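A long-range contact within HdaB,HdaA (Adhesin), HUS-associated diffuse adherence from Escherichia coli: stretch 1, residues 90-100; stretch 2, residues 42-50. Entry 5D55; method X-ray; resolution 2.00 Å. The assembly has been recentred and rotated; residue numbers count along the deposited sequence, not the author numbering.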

ATOM      1  N   GLY B  90      15.719   9.948  -8.006  1.00 53.22           N
ATOM      2  CA  GLY B  90      14.808   8.885  -8.414  1.00 54.49           C
ATOM      3  C   GLY B  90      13.892   8.399  -7.305  1.00 53.91           C
ATOM      4  O   GLY B  90      12.815   7.870  -7.584  1.00 55.76           O
ATOM      5  N   ILE B  91      14.317   8.565  -6.061  1.00 50.26           N
ATOM      6  CA  ILE B  91      13.608   8.060  -4.893  1.00 47.42           C
ATOM      7  C   ILE B  91      13.249   9.190  -3.928  1.00 46.02           C
ATOM      8  O   ILE B  91      14.034   9.596  -3.123  1.00 44.60           O
ATOM      9  CB  ILE B  91      14.433   6.983  -4.207  1.00 47.45           C
ATOM     10  CG1 ILE B  91      14.880   5.968  -5.229  1.00 49.64           C
ATOM     11  CG2 ILE B  91      13.648   6.260  -3.183  1.00 45.43           C
ATOM     12  CD1 ILE B  91      16.010   5.171  -4.767  1.00 50.55           C
ATOM     13  N   GLN B  92      12.045   9.703  -4.076  1.00 44.79           N
ATOM     14  CA  GLN B  92      11.604  10.893  -3.405  1.00 43.52           C
ATOM     15  C   GLN B  92      11.255  10.698  -1.926  1.00 38.66           C
ATOM     16  O   GLN B  92      10.945   9.635  -1.497  1.00 38.31           O
ATOM     17  CB  GLN B  92      10.424  11.488  -4.145  1.00 47.99           C
ATOM     18  CG  GLN B  92      10.765  12.061  -5.485  1.00 56.77           C
ATOM     19  CD  GLN B  92      11.070  13.533  -5.423  1.00 59.94           C
ATOM     20  OE1 GLN B  92      10.301  14.353  -5.885  1.00 64.30           O
ATOM     21  NE2 GLN B  92      12.207  13.869  -4.865  1.00 62.74           N
ATOM     22  N   GLY B  93      11.336  11.782  -1.185  1.00 35.09           N
ATOM     23  CA  GLY B  93      11.073  11.789   0.234  1.00 33.21           C
ATOM     24  C   GLY B  93      12.187  11.409   1.192  1.00 28.99           C
ATOM     25  O   GLY B  93      13.299  11.243   0.824  1.00 29.00           O
ATOM     26  N   VAL B  94      11.839  11.314   2.453  1.00 25.55           N
ATOM     27  CA  VAL B  94      12.782  10.875   3.483  1.00 24.81           C
ATOM     28  C   VAL B  94      12.286   9.546   4.040  1.00 23.94           C
ATOM     29  O   VAL B  94      11.079   9.247   3.976  1.00 21.38           O
ATOM     30  CB  VAL B  94      12.932  11.914   4.637  1.00 24.97           C
ATOM     31  CG1 VAL B  94      13.624  13.189   4.140  1.00 25.92           C
ATOM     32  CG2 VAL B  94      11.576  12.244   5.258  1.00 24.63           C
ATOM     33  N   PHE B  95      13.221   8.764   4.576  1.00 23.94           N
ATOM     34  CA  PHE B  95      12.949   7.421   5.065  1.00 24.96           C
ATOM     35  C   PHE B  95      13.481   7.276   6.468  1.00 24.40           C
ATOM     36  O   PHE B  95      14.479   7.886   6.844  1.00 22.12           O
ATOM     37  CB  PHE B  95      13.667   6.361   4.217  1.00 27.04           C
ATOM     38  CG  PHE B  95      13.129   6.190   2.827  1.00 29.70           C
ATOM     39  CD1 PHE B  95      13.403   7.125   1.827  1.00 31.24           C
ATOM     40  CD2 PHE B  95      12.404   5.047   2.490  1.00 31.91           C
ATOM     41  CE1 PHE B  95      12.926   6.936   0.519  1.00 30.98           C
ATOM     42  CE2 PHE B  95      11.923   4.848   1.185  1.00 33.15           C
ATOM     43  CZ  PHE B  95      12.191   5.798   0.200  1.00 33.60           C
ATOM     44  N   ASN B  96      12.869   6.426   7.260  1.00 24.53           N
ATOM     45  CA  ASN B  96      13.480   5.935   8.455  1.00 27.31           C
ATOM     46  C   ASN B  96      13.320   4.431   8.556  1.00 29.14           C
ATOM     47  O   ASN B  96      12.666   3.853   7.757  1.00 28.41           O
ATOM     48  CB  ASN B  96      12.980   6.654   9.697  1.00 28.12           C
ATOM     49  CG  ASN B  96      11.581   6.296  10.066  1.00 30.07           C
ATOM     50  OD1 ASN B  96      11.100   5.211   9.803  1.00 32.25           O
ATOM     51  ND2 ASN B  96      10.931   7.209  10.704  1.00 28.12           N
ATOM     52  N   THR B  97      13.943   3.823   9.539  1.00 30.69           N
ATOM     53  CA  THR B  97      13.829   2.402   9.743  1.00 33.46           C
ATOM     54  C   THR B  97      13.245   2.065  11.083  1.00 34.80           C
ATOM     55  O   THR B  97      13.680   1.164  11.706  1.00 35.38           O
ATOM     56  CB  THR B  97      15.159   1.687   9.606  1.00 35.60           C
ATOM     57  OG1 THR B  97      16.082   2.246  10.518  1.00 37.92           O
ATOM     58  CG2 THR B  97      15.679   1.796   8.252  1.00 34.82           C
ATOM     59  N   ILE B  98      12.216   2.783  11.481  1.00 34.52           N
ATOM     60  CA  ILE B  98      11.511   2.544  12.726  1.00 37.04           C
ATOM     61  C   ILE B  98      10.437   1.491  12.529  1.00 37.72           C
ATOM     62  O   ILE B  98       9.571   1.629  11.707  1.00 36.36           O
ATOM     63  CB  ILE B  98      10.827   3.838  13.266  1.00 36.31           C
ATOM     64  CG1 ILE B  98      11.825   4.960  13.505  1.00 36.56           C
ATOM     65  CG2 ILE B  98      10.096   3.577  14.513  1.00 37.07           C
ATOM     66  CD1 ILE B  98      12.774   4.688  14.556  1.00 38.04           C
ATOM     67  N   LYS B  99      10.514   0.442  13.321  1.00 40.34           N
ATOM     68  CA  LYS B  99       9.552  -0.644  13.307  1.00 40.93           C
ATOM     69  C   LYS B  99       8.479  -0.366  14.317  1.00 40.05           C
ATOM     70  O   LYS B  99       7.482  -1.020  14.360  1.00 37.16           O
ATOM     71  CB  LYS B  99      10.240  -1.953  13.640  1.00 43.82           C
ATOM     72  CG  LYS B  99      11.252  -2.343  12.600  1.00 45.14           C
ATOM     73  CD  LYS B  99      11.863  -3.665  12.880  1.00 46.09           C
ATOM     74  CE  LYS B  99      12.436  -4.229  11.633  1.00 47.93           C
ATOM     75  N   GLU B 100       8.728   0.619  15.148  1.00 37.53           N
ATOM     76  CA  GLU B 100       7.708   1.037  16.104  1.00 38.64           C
ATOM     77  C   GLU B 100       6.571   1.683  15.341  1.00 36.47           C
ATOM     78  O   GLU B 100       6.706   2.004  14.160  1.00 36.53           O
ATOM     79  CB  GLU B 100       8.270   1.975  17.175  1.00 39.11           C
ATOM     80  CG  GLU B 100       8.968   1.262  18.327  1.00 43.39           C
ATOM     81  CD  GLU B 100       9.507   2.227  19.368  1.00 46.46           C
TER
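Stretch 2 (42-50) THSGFRVWI

Stretch 2 lies antiparallel beside stretch 1 as a neighbouring β-strand, held by backbone hydrogen bonds in the middle and by side chains that reach carbonyl groups at both ends. Residues 45-50 are extended, and their register pairs Gly-93 with Trp-49, Phe-95 with Arg-47 and Thr-97 with Gly-45. Val-94 and Val-48 form the hydrogen-bonded pair: Val-94 N donates to Val-48 O (2.8 Å) and Val-48 N to Val-94 O (3.0 Å), while Val-94 CG2 packs 4.2 Å from Val-48 CB. Two residues on, Asn-96 N donates to Phe-46 O at 3.0 Å, but Phe-46 N finds its better acceptor in the side chain, Asn-96 OD1, also at 3.0 Å; an amide here can thus stand in for the backbone.

Arg-47 and Phe-95 share the other face. The fully extended arginine lays CG over the phenyl ring, 3.9 Å from the centroid of Phe-95, and its NE and NH2 both donate to Gln-92 O (3.1 and 3.0 Å), a fork suited to a guanidinium. Glycine suits Gly-45, since a CB would clash with Asn-96 O; its CA instead approaches Ile-98 O at 3.3 Å. Beyond it, His-43 NE2 donates to Glu-100 O at 2.9 Å, and a water links His-43 N to Lys-99 O.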

ATOM      1  N   THR B  42       2.738  -4.363  10.696  1.00 40.72           N
ATOM      2  CA  THR B  42       4.166  -4.657  10.586  1.00 39.53           C
ATOM      3  C   THR B  42       4.787  -3.948   9.380  1.00 35.75           C
ATOM      4  O   THR B  42       4.259  -3.996   8.273  1.00 34.52           O
ATOM      5  CB  THR B  42       4.401  -6.182  10.474  1.00 42.13           C
ATOM      6  OG1 THR B  42       3.763  -6.835  11.575  1.00 43.22           O
ATOM      7  CG2 THR B  42       5.891  -6.519  10.481  1.00 42.72           C
ATOM      8  N   HIS B  43       5.915  -3.295   9.607  1.00 34.13           N
ATOM      9  CA  HIS B  43       6.584  -2.532   8.562  1.00 32.48           C
ATOM     10  C   HIS B  43       8.068  -2.460   8.880  1.00 31.29           C
ATOM     11  O   HIS B  43       8.457  -2.698  10.016  1.00 31.01           O
ATOM     12  CB  HIS B  43       5.992  -1.121   8.502  1.00 31.63           C
ATOM     13  CG  HIS B  43       6.043  -0.393   9.810  1.00 32.58           C
ATOM     14  ND1 HIS B  43       5.106  -0.580  10.804  1.00 33.33           N
ATOM     15  CD2 HIS B  43       6.936   0.500  10.298  1.00 32.07           C
ATOM     16  CE1 HIS B  43       5.407   0.186  11.838  1.00 33.99           C
ATOM     17  NE2 HIS B  43       6.516   0.847  11.560  1.00 32.18           N
ATOM     18  N   SER B  44       8.886  -2.138   7.878  1.00 30.80           N
ATOM     19  CA  SER B  44      10.322  -1.946   8.067  1.00 31.29           C
ATOM     20  C   SER B  44      10.638  -0.493   8.443  1.00 30.37           C
ATOM     21  O   SER B  44      11.673  -0.209   9.039  1.00 30.47           O
ATOM     22  CB  SER B  44      11.092  -2.323   6.799  1.00 32.40           C
ATOM     23  OG  SER B  44      10.719  -3.604   6.326  1.00 35.03           O
ATOM     24  N   GLY B  45       9.750   0.432   8.083  1.00 29.33           N
ATOM     25  CA  GLY B  45       9.967   1.835   8.390  1.00 27.31           C
ATOM     26  C   GLY B  45       8.953   2.736   7.721  1.00 27.31           C
ATOM     27  O   GLY B  45       7.957   2.263   7.173  1.00 26.10           O
ATOM     28  N   PHE B  46       9.226   4.035   7.764  1.00 25.06           N
ATOM     29  CA  PHE B  46       8.294   5.041   7.273  1.00 25.76           C
ATOM     30  C   PHE B  46       8.949   5.811   6.139  1.00 24.18           C
ATOM     31  O   PHE B  46      10.182   5.902   6.079  1.00 23.07           O
ATOM     32  CB  PHE B  46       7.931   6.041   8.382  1.00 25.65           C
ATOM     33  CG  PHE B  46       7.192   5.439   9.565  1.00 27.58           C
ATOM     34  CD1 PHE B  46       5.808   5.498   9.638  1.00 28.72           C
ATOM     35  CD2 PHE B  46       7.886   4.845  10.617  1.00 28.26           C
ATOM     36  CE1 PHE B  46       5.116   4.975  10.750  1.00 31.00           C
ATOM     37  CE2 PHE B  46       7.208   4.316  11.722  1.00 30.54           C
ATOM     38  CZ  PHE B  46       5.820   4.377  11.787  1.00 30.42           C
ATOM     39  N   ARG B  47       8.109   6.366   5.265  1.00 24.19           N
ATOM     40  CA  ARG B  47       8.514   7.271   4.201  1.00 25.14           C
ATOM     41  C   ARG B  47       7.570   8.480   4.191  1.00 25.04           C
ATOM     42  O   ARG B  47       6.346   8.314   4.210  1.00 24.68           O
ATOM     43  CB  ARG B  47       8.424   6.535   2.864  1.00 27.59           C
ATOM     44  CG  ARG B  47       8.997   7.272   1.674  1.00 30.49           C
ATOM     45  CD  ARG B  47       8.766   6.467   0.403  1.00 34.71           C
ATOM     46  NE  ARG B  47       9.325   7.121  -0.776  1.00 37.26           N
ATOM     47  CZ  ARG B  47       9.358   6.580  -1.994  1.00 43.08           C
ATOM     48  NH1 ARG B  47       8.860   5.367  -2.204  1.00 42.56           N
ATOM     49  NH2 ARG B  47       9.894   7.253  -3.004  1.00 47.28           N
ATOM     50  N   VAL B  48       8.136   9.688   4.174  1.00 23.79           N
ATOM     51  CA  VAL B  48       7.353  10.939   4.174  1.00 22.79           C
ATOM     52  C   VAL B  48       7.928  11.873   3.105  1.00 23.16           C
ATOM     53  O   VAL B  48       9.135  11.854   2.851  1.00 20.58           O
ATOM     54  CB  VAL B  48       7.428  11.636   5.561  1.00 22.78           C
ATOM     55  CG1 VAL B  48       6.780  13.012   5.537  1.00 24.37           C
ATOM     56  CG2 VAL B  48       6.763  10.770   6.632  1.00 25.13           C
ATOM     57  N   TRP B  49       7.070  12.679   2.481  1.00 22.79           N
ATOM     58  CA  TRP B  49       7.517  13.666   1.502  1.00 23.76           C
ATOM     59  C   TRP B  49       6.632  14.904   1.478  1.00 24.32           C
ATOM     60  O   TRP B  49       5.467  14.853   1.866  1.00 25.03           O
ATOM     61  CB  TRP B  49       7.609  13.069   0.090  1.00 22.83           C
ATOM     62  CG  TRP B  49       6.309  12.511  -0.441  1.00 24.22           C
ATOM     63  CD1 TRP B  49       5.405  13.156  -1.249  1.00 23.75           C
ATOM     64  CD2 TRP B  49       5.779  11.191  -0.218  1.00 24.20           C
ATOM     65  NE1 TRP B  49       4.350  12.324  -1.533  1.00 25.33           N
ATOM     66  CE2 TRP B  49       4.551  11.112  -0.918  1.00 25.19           C
ATOM     67  CE3 TRP B  49       6.224  10.072   0.506  1.00 23.62           C
ATOM     68  CZ2 TRP B  49       3.759   9.959  -0.920  1.00 25.37           C
ATOM     69  CZ3 TRP B  49       5.439   8.925   0.514  1.00 24.97           C
ATOM     70  CH2 TRP B  49       4.215   8.876  -0.196  1.00 25.87           C
ATOM     71  N   ILE B  50       7.211  16.003   1.013  1.00 24.36           N
ATOM     72  CA  ILE B  50       6.492  17.259   0.809  1.00 25.19           C
ATOM     73  C   ILE B  50       5.858  17.302  -0.583  1.00 27.04           C
ATOM     74  O   ILE B  50       6.501  16.966  -1.582  1.00 25.38           O
ATOM     75  CB  ILE B  50       7.436  18.469   0.980  1.00 25.15           C
ATOM     76  CG1 ILE B  50       8.052  18.469   2.382  1.00 22.68           C
ATOM     77  CG2 ILE B  50       6.678  19.790   0.682  1.00 25.82           C
ATOM     78  CD1 ILE B  50       9.246  19.450   2.578  1.00 23.80           C
TER
HETATM   79  O   HOH W   1       6.480  -3.161  12.795  1.00 19.76           O